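Local coordinates for amino acid ABC transporter, periplasmic amino acid-binding protein (Brucella ovis, PDB 4Z9N), which probably serves as the periplasmic solute-binding component of an amino acid ABC transporter and holds glutathione in its cleft, at residues D[67-79]-D[87-101]. Residues are numbered along the deposited sequence; the frame is centred on the assembly and turned at random. Where two conformers were deposited one is given.
Sequences PLNAKERFTALQS and RNTTWTISRDTSLGL. With NA (sodium ion), chain K; GSH (glutathione), chain U; EDO (1,2-ethanediol), chain V.
Arg73 and Arg95 come in at nearly 90° to each other and grip the alpha-carboxylate of glutathione's gamma-glutamyl end, an arginine-carboxylate clamp as expected for amino acid-type ligands of family 3 solute-binding proteins. Arg73 NH1 takes GSH O12 at 2.9 Å and its NH2 takes O11 in a straight bond (179°), while Arg95 NH1 and NH2 bind the same two oxygens; Thr90 N also donates to O12. The carboxylate bridges both guanidinium groups, and its negative charge probably offsets theirs. Arg87 sends NH1 and NH2 as a fork to the gamma-glutamyl amide oxygen OE1, and Arg73 CD rests on one face of its guanidinium.

A second shell fixes these groups. Arg87 NE donates to Leu68 O (2.8 Å, 170°). The edge of Arg73 is pinned by NH1 to Thr89 OG1 (2.9 Å) and NE to Ala70 O; chi1 53° tucks CG between the two backbone branches, over one Phe74 face. Leu99 CD1 makes a CH-pi contact on the opposite face. Phe74 CZ sits over the Arg95 guanidinium. Leu101 sets CD1 against Phe74 CD1 and CD2 against Leu77 CD2.

Helix 73-78 thus packs against the turn joining helix 93-97 to strand 101-117. Asp96, in that helix, and Leu101, starting the strand, bind sodium with Asp102, Gln219 and, from the second subunit, Asp226; strand 211-218 runs alongside Leu77 and Leu101.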
loop_
_atom_site.group_PDB
_atom_site.type_symbol
_atom_site.label_atom_id
_atom_site.label_comp_id
_atom_site.label_asym_id
_atom_site.label_seq_id
_atom_site.Cartn_x
_atom_site.Cartn_y
_atom_site.Cartn_z
ATOM N N PRO D 67 -7.823 -12.099 -22.953
ATOM C CA PRO D 67 -6.535 -12.727 -22.637
ATOM C C PRO D 67 -5.385 -11.963 -23.287
ATOM O O PRO D 67 -5.494 -11.582 -24.451
ATOM C CB PRO D 67 -6.668 -14.133 -23.221
ATOM C CG PRO D 67 -7.670 -13.982 -24.331
ATOM C CD PRO D 67 -8.643 -12.919 -23.863
ATOM N N LEU D 68 -4.319 -11.739 -22.518
ATOM C CA LEU D 68 -3.168 -10.940 -22.926
ATOM C C LEU D 68 -1.826 -11.583 -22.543
ATOM O O LEU D 68 -1.606 -11.932 -21.384
ATOM C CB LEU D 68 -3.269 -9.526 -22.321
ATOM C CG LEU D 68 -4.538 -8.710 -22.597
ATOM C CD1 LEU D 68 -4.729 -7.534 -21.649
ATOM C CD2 LEU D 68 -4.456 -8.202 -24.031
ATOM N N ASN D 69 -0.920 -11.731 -23.509
ATOM C CA ASN D 69 0.405 -12.241 -23.168
ATOM C C ASN D 69 1.230 -11.107 -22.563
ATOM O O ASN D 69 0.773 -9.957 -22.492
ATOM C CB ASN D 69 1.103 -12.894 -24.387
ATOM C CG ASN D 69 1.509 -11.907 -25.469
ATOM O OD1 ASN D 69 1.953 -10.804 -25.197
ATOM N ND2 ASN D 69 1.358 -12.327 -26.733
ATOM N N ALA D 70 2.438 -11.430 -22.113
ATOM C CA ALA D 70 3.221 -10.503 -21.304
ATOM C C ALA D 70 3.553 -9.224 -22.071
ATOM O O ALA D 70 3.764 -8.158 -21.478
ATOM C CB ALA D 70 4.498 -11.184 -20.829
ATOM N N LYS D 71 3.601 -9.344 -23.394
ATOM C CA LYS D 71 4.006 -8.237 -24.251
ATOM C C LYS D 71 2.872 -7.316 -24.717
ATOM O O LYS D 71 3.118 -6.177 -25.092
ATOM C CB LYS D 71 4.736 -8.787 -25.465
ATOM C CG LYS D 71 6.163 -9.183 -25.171
ATOM C CD LYS D 71 6.878 -9.593 -26.445
ATOM C CE LYS D 71 8.343 -9.197 -26.381
ATOM N NZ LYS D 71 9.017 -9.410 -27.691
ATOM N N GLU D 72 1.634 -7.788 -24.698
ATOM C CA GLU D 72 0.552 -6.963 -25.218
ATOM C C GLU D 72 -0.310 -6.373 -24.100
ATOM O O GLU D 72 -1.191 -5.558 -24.356
ATOM C CB GLU D 72 -0.307 -7.779 -26.183
ATOM C CG GLU D 72 -0.993 -8.943 -25.526
ATOM C CD GLU D 72 -1.436 -10.012 -26.518
ATOM O OE1 GLU D 72 -1.394 -9.770 -27.741
ATOM O OE2 GLU D 72 -1.831 -11.100 -26.063
ATOM N N ARG D 73 -0.048 -6.768 -22.859
ATOM C CA ARG D 73 -0.943 -6.397 -21.755
ATOM C C ARG D 73 -1.020 -4.884 -21.502
ATOM O O ARG D 73 -2.100 -4.348 -21.237
ATOM C CB ARG D 73 -0.527 -7.119 -20.465
ATOM C CG ARG D 73 0.956 -6.929 -20.089
ATOM C CD ARG D 73 1.357 -7.715 -18.836
ATOM N NE ARG D 73 2.811 -7.918 -18.811
ATOM C CZ ARG D 73 3.536 -8.184 -17.725
ATOM N NH1 ARG D 73 2.971 -8.251 -16.520
ATOM N NH2 ARG D 73 4.846 -8.367 -17.848
ATOM N N PHE D 74 0.106 -4.176 -21.576
ATOM C CA PHE D 74 0.045 -2.747 -21.250
ATOM C C PHE D 74 -0.619 -1.954 -22.394
ATOM O O PHE D 74 -1.377 -1.017 -22.140
ATOM C CB PHE D 74 1.445 -2.208 -20.921
ATOM C CG PHE D 74 2.079 -2.903 -19.758
ATOM C CD1 PHE D 74 1.520 -2.802 -18.491
ATOM C CD2 PHE D 74 3.188 -3.725 -19.950
ATOM C CE1 PHE D 74 2.079 -3.465 -17.403
ATOM C CE2 PHE D 74 3.764 -4.394 -18.884
ATOM C CZ PHE D 74 3.211 -4.273 -17.600
ATOM N N THR D 75 -0.338 -2.352 -23.634
ATOM C CA THR D 75 -0.900 -1.684 -24.805
ATOM C C THR D 75 -2.426 -1.766 -24.776
ATOM O O THR D 75 -3.119 -0.786 -25.051
ATOM C CB THR D 75 -0.378 -2.303 -26.115
ATOM O OG1 THR D 75 1.054 -2.266 -26.121
ATOM C CG2 THR D 75 -0.908 -1.534 -27.315
ATOM N N ALA D 76 -2.928 -2.944 -24.416
ATOM C CA ALA D 76 -4.366 -3.195 -24.349
ATOM C C ALA D 76 -5.040 -2.247 -23.358
ATOM O O ALA D 76 -6.155 -1.799 -23.589
ATOM C CB ALA D 76 -4.643 -4.647 -23.959
ATOM N N LEU D 77 -4.363 -1.940 -22.253
ATOM C CA LEU D 77 -4.931 -1.025 -21.270
ATOM C C LEU D 77 -4.779 0.430 -21.734
ATOM O O LEU D 77 -5.714 1.226 -21.620
ATOM C CB LEU D 77 -4.274 -1.229 -19.903
ATOM C CG LEU D 77 -4.749 -0.372 -18.721
ATOM C CD1 LEU D 77 -6.240 -0.569 -18.439
ATOM C CD2 LEU D 77 -3.929 -0.686 -17.470
ATOM N N GLN D 78 -3.610 0.770 -22.274
ATOM C CA GLN D 78 -3.362 2.137 -22.734
ATOM C C GLN D 78 -4.326 2.545 -23.832
ATOM O O GLN D 78 -4.727 3.701 -23.915
ATOM C CB GLN D 78 -1.927 2.285 -23.249
ATOM C CG GLN D 78 -0.854 2.166 -22.185
ATOM C CD GLN D 78 0.539 2.074 -22.803
ATOM O OE1 GLN D 78 1.506 2.650 -22.295
ATOM N NE2 GLN D 78 0.638 1.363 -23.914
ATOM N N SER D 79 -4.692 1.589 -24.674
ATOM C CA SER D 79 -5.484 1.886 -25.860
ATOM C C SER D 79 -6.960 2.038 -25.498
ATOM O O SER D 79 -7.756 2.561 -26.279
ATOM C CB SER D 79 -5.316 0.785 -26.903
ATOM O OG SER D 79 -6.072 -0.364 -26.532
ATOM N N ARG D 87 -3.652 -9.136 -13.723
ATOM C CA ARG D 87 -2.973 -10.198 -14.446
ATOM C C ARG D 87 -1.540 -10.360 -13.961
ATOM O O ARG D 87 -0.604 -10.154 -14.731
ATOM C CB ARG D 87 -3.014 -9.895 -15.960
ATOM C CG ARG D 87 -2.372 -10.944 -16.884
ATOM C CD ARG D 87 -1.669 -10.264 -18.041
ATOM N NE ARG D 87 -0.806 -11.165 -18.811
ATOM C CZ ARG D 87 0.410 -11.543 -18.416
ATOM N NH1 ARG D 87 0.882 -11.143 -17.240
ATOM N NH2 ARG D 87 1.138 -12.350 -19.184
ATOM N N ASN D 88 -1.383 -10.746 -12.692
ATOM C CA ASN D 88 -0.072 -11.073 -12.106
ATOM C C ASN D 88 1.021 -10.131 -12.613
ATOM O O ASN D 88 2.107 -10.563 -12.978
ATOM C CB ASN D 88 0.317 -12.575 -12.361
ATOM C CG ASN D 88 0.211 -13.024 -13.845
ATOM O OD1 ASN D 88 -0.877 -13.053 -14.440
ATOM N ND2 ASN D 88 1.348 -13.444 -14.417
ATOM N N THR D 89 0.704 -8.838 -12.598
ATOM C CA THR D 89 1.538 -7.799 -13.188
ATOM C C THR D 89 2.199 -6.948 -12.105
ATOM O O THR D 89 1.530 -6.288 -11.304
ATOM C CB THR D 89 0.710 -6.907 -14.126
ATOM O OG1 THR D 89 0.357 -7.630 -15.323
ATOM C CG2 THR D 89 1.466 -5.645 -14.467
ATOM N N THR D 90 3.524 -6.970 -12.082
ATOM C CA THR D 90 4.265 -6.332 -10.998
ATOM C C THR D 90 4.231 -4.799 -11.075
ATOM O O THR D 90 4.476 -4.208 -12.121
ATOM C CB THR D 90 5.722 -6.829 -10.996
ATOM O OG1 THR D 90 5.731 -8.247 -10.793
ATOM C CG2 THR D 90 6.528 -6.139 -9.892
ATOM N N TRP D 91 3.880 -4.170 -9.959
ATOM C CA TRP D 91 4.019 -2.720 -9.787
ATOM C C TRP D 91 5.496 -2.356 -9.652
ATOM O O TRP D 91 6.154 -2.786 -8.701
ATOM C CB TRP D 91 3.261 -2.279 -8.536
ATOM C CG TRP D 91 3.098 -0.794 -8.309
ATOM C CD1 TRP D 91 3.764 0.252 -8.912
ATOM C CD2 TRP D 91 2.184 -0.217 -7.396
ATOM N NE1 TRP D 91 3.282 1.459 -8.421
ATOM C CE2 TRP D 91 2.323 1.183 -7.475
ATOM C CE3 TRP D 91 1.249 -0.756 -6.504
ATOM C CZ2 TRP D 91 1.553 2.043 -6.706
ATOM C CZ3 TRP D 91 0.495 0.098 -5.740
ATOM C CH2 TRP D 91 0.639 1.485 -5.854
ATOM N N THR D 92 6.014 -1.578 -10.599
ATOM C CA THR D 92 7.391 -1.078 -10.540
ATOM C C THR D 92 7.380 0.400 -10.843
ATOM O O THR D 92 6.421 0.905 -11.434
ATOM C CB THR D 92 8.311 -1.753 -11.573
ATOM O OG1 THR D 92 7.953 -1.283 -12.890
ATOM C CG2 THR D 92 8.147 -3.285 -11.523
ATOM N N ILE D 93 8.456 1.102 -10.504
ATOM C CA ILE D 93 8.440 2.534 -10.766
ATOM C C ILE D 93 8.314 2.856 -12.272
ATOM O O ILE D 93 7.593 3.776 -12.638
ATOM C CB ILE D 93 9.671 3.238 -10.148
ATOM C CG1 ILE D 93 9.524 4.758 -10.261
ATOM C CG2 ILE D 93 10.996 2.796 -10.797
ATOM C CD1 ILE D 93 10.593 5.514 -9.480
ATOM N N SER D 94 8.991 2.099 -13.129
ATOM C CA SER D 94 8.975 2.412 -14.554
ATOM C C SER D 94 7.577 2.204 -15.140
ATOM O O SER D 94 7.154 2.944 -16.031
ATOM C CB SER D 94 10.014 1.578 -15.313
ATOM O OG SER D 94 9.803 0.183 -15.162
ATOM N N ARG D 95 6.847 1.221 -14.628
ATOM C CA ARG D 95 5.483 0.999 -15.101
ATOM C C ARG D 95 4.534 2.070 -14.546
ATOM O O ARG D 95 3.476 2.329 -15.120
ATOM C CB ARG D 95 5.021 -0.411 -14.740
ATOM C CG ARG D 95 5.823 -1.465 -15.485
ATOM C CD ARG D 95 5.521 -2.860 -14.942
ATOM N NE ARG D 95 6.179 -3.884 -15.750
ATOM C CZ ARG D 95 6.060 -5.192 -15.516
ATOM N NH1 ARG D 95 5.323 -5.611 -14.497
ATOM N NH2 ARG D 95 6.673 -6.072 -16.295
ATOM N N ASP D 96 4.948 2.730 -13.467
ATOM C CA ASP D 96 4.142 3.764 -12.803
ATOM C C ASP D 96 4.375 5.138 -13.447
ATOM O O ASP D 96 3.498 6.009 -13.447
ATOM C CB ASP D 96 4.507 3.799 -11.303
ATOM C CG ASP D 96 3.384 4.316 -10.399
ATOM O OD1 ASP D 96 2.267 4.649 -10.866
ATOM O OD2 ASP D 96 3.631 4.335 -9.167
ATOM N N THR D 97 5.558 5.332 -14.023
ATOM C CA THR D 97 5.949 6.665 -14.480
ATOM C C THR D 97 6.002 6.844 -15.990
ATOM O O THR D 97 5.878 7.957 -16.479
ATOM C CB THR D 97 7.344 7.042 -13.966
ATOM O OG1 THR D 97 8.293 6.068 -14.420
ATOM C CG2 THR D 97 7.343 7.086 -12.452
ATOM N N SER D 98 6.232 5.759 -16.718
ATOM C CA SER D 98 6.514 5.861 -18.147
ATOM C C SER D 98 5.424 5.329 -19.079
ATOM O O SER D 98 5.570 5.412 -20.302
ATOM C CB SER D 98 7.839 5.146 -18.460
ATOM O OG SER D 98 7.706 3.729 -18.390
ATOM N N LEU D 99 4.328 4.815 -18.536
ATOM C CA LEU D 99 3.316 4.164 -19.376
ATOM C C LEU D 99 1.946 4.841 -19.344
ATOM O O LEU D 99 1.026 4.404 -20.033
ATOM C CB LEU D 99 3.165 2.697 -18.957
ATOM C CG LEU D 99 4.411 1.823 -19.093
ATOM C CD1 LEU D 99 4.110 0.418 -18.584
ATOM C CD2 LEU D 99 4.888 1.785 -20.545
ATOM N N GLY D 100 1.810 5.910 -18.560
ATOM C CA GLY D 100 0.520 6.553 -18.395
ATOM C C GLY D 100 -0.439 5.691 -17.585
ATOM O O GLY D 100 -1.668 5.772 -17.759
ATOM N N LEU D 101 0.122 4.876 -16.701
ATOM C CA LEU D 101 -0.672 3.955 -15.887
ATOM C C LEU D 101 -0.520 4.231 -14.390
ATOM O O LEU D 101 0.483 4.795 -13.940
ATOM C CB LEU D 101 -0.283 2.503 -16.183
ATOM C CG LEU D 101 -0.383 2.032 -17.644
ATOM C CD1 LEU D 101 -0.003 0.558 -17.751
ATOM C CD2 LEU D 101 -1.776 2.294 -18.245
HETATM NA NA NA K . 1.533 6.483 -12.313
HETATM N N1 GSH U . 4.980 -10.460 -12.595
HETATM C CA1 GSH U . 5.913 -10.482 -13.722
HETATM C C1 GSH U . 5.730 -9.197 -14.526
HETATM O O11 GSH U . 6.537 -8.939 -15.462
HETATM O O12 GSH U . 4.781 -8.403 -14.272
HETATM C CB1 GSH U . 5.659 -11.674 -14.659
HETATM C CG1 GSH U . 4.221 -11.582 -15.205
HETATM C CD1 GSH U . 4.053 -12.607 -16.321
HETATM O OE1 GSH U . 3.702 -12.292 -17.416
HETATM N N2 GSH U . 4.322 -13.991 -16.013
HETATM C CA2 GSH U . 4.185 -14.960 -17.085
HETATM C C2 GSH U . 2.746 -15.040 -17.616
HETATM O O2 GSH U . 1.797 -14.647 -17.017
HETATM C CB2 GSH U . 4.755 -16.317 -16.656
HETATM S SG2 GSH U . 3.729 -17.130 -15.400
HETATM N N3 GSH U . 2.581 -15.585 -18.947
HETATM C CA3 GSH U . 1.267 -15.687 -19.520
HETATM C C3 GSH U . 1.292 -15.037 -20.904
HETATM O O31 GSH U . 0.316 -15.226 -21.677
HETATM O O32 GSH U . 2.267 -14.308 -21.262
HETATM C C1 EDO V . 9.804 -5.272 -17.494
HETATM O O1 EDO V . 8.700 -5.666 -18.321
HETATM C C2 EDO V . 9.975 -3.757 -17.492
HETATM O O2 EDO V . 8.748 -3.096 -17.155
#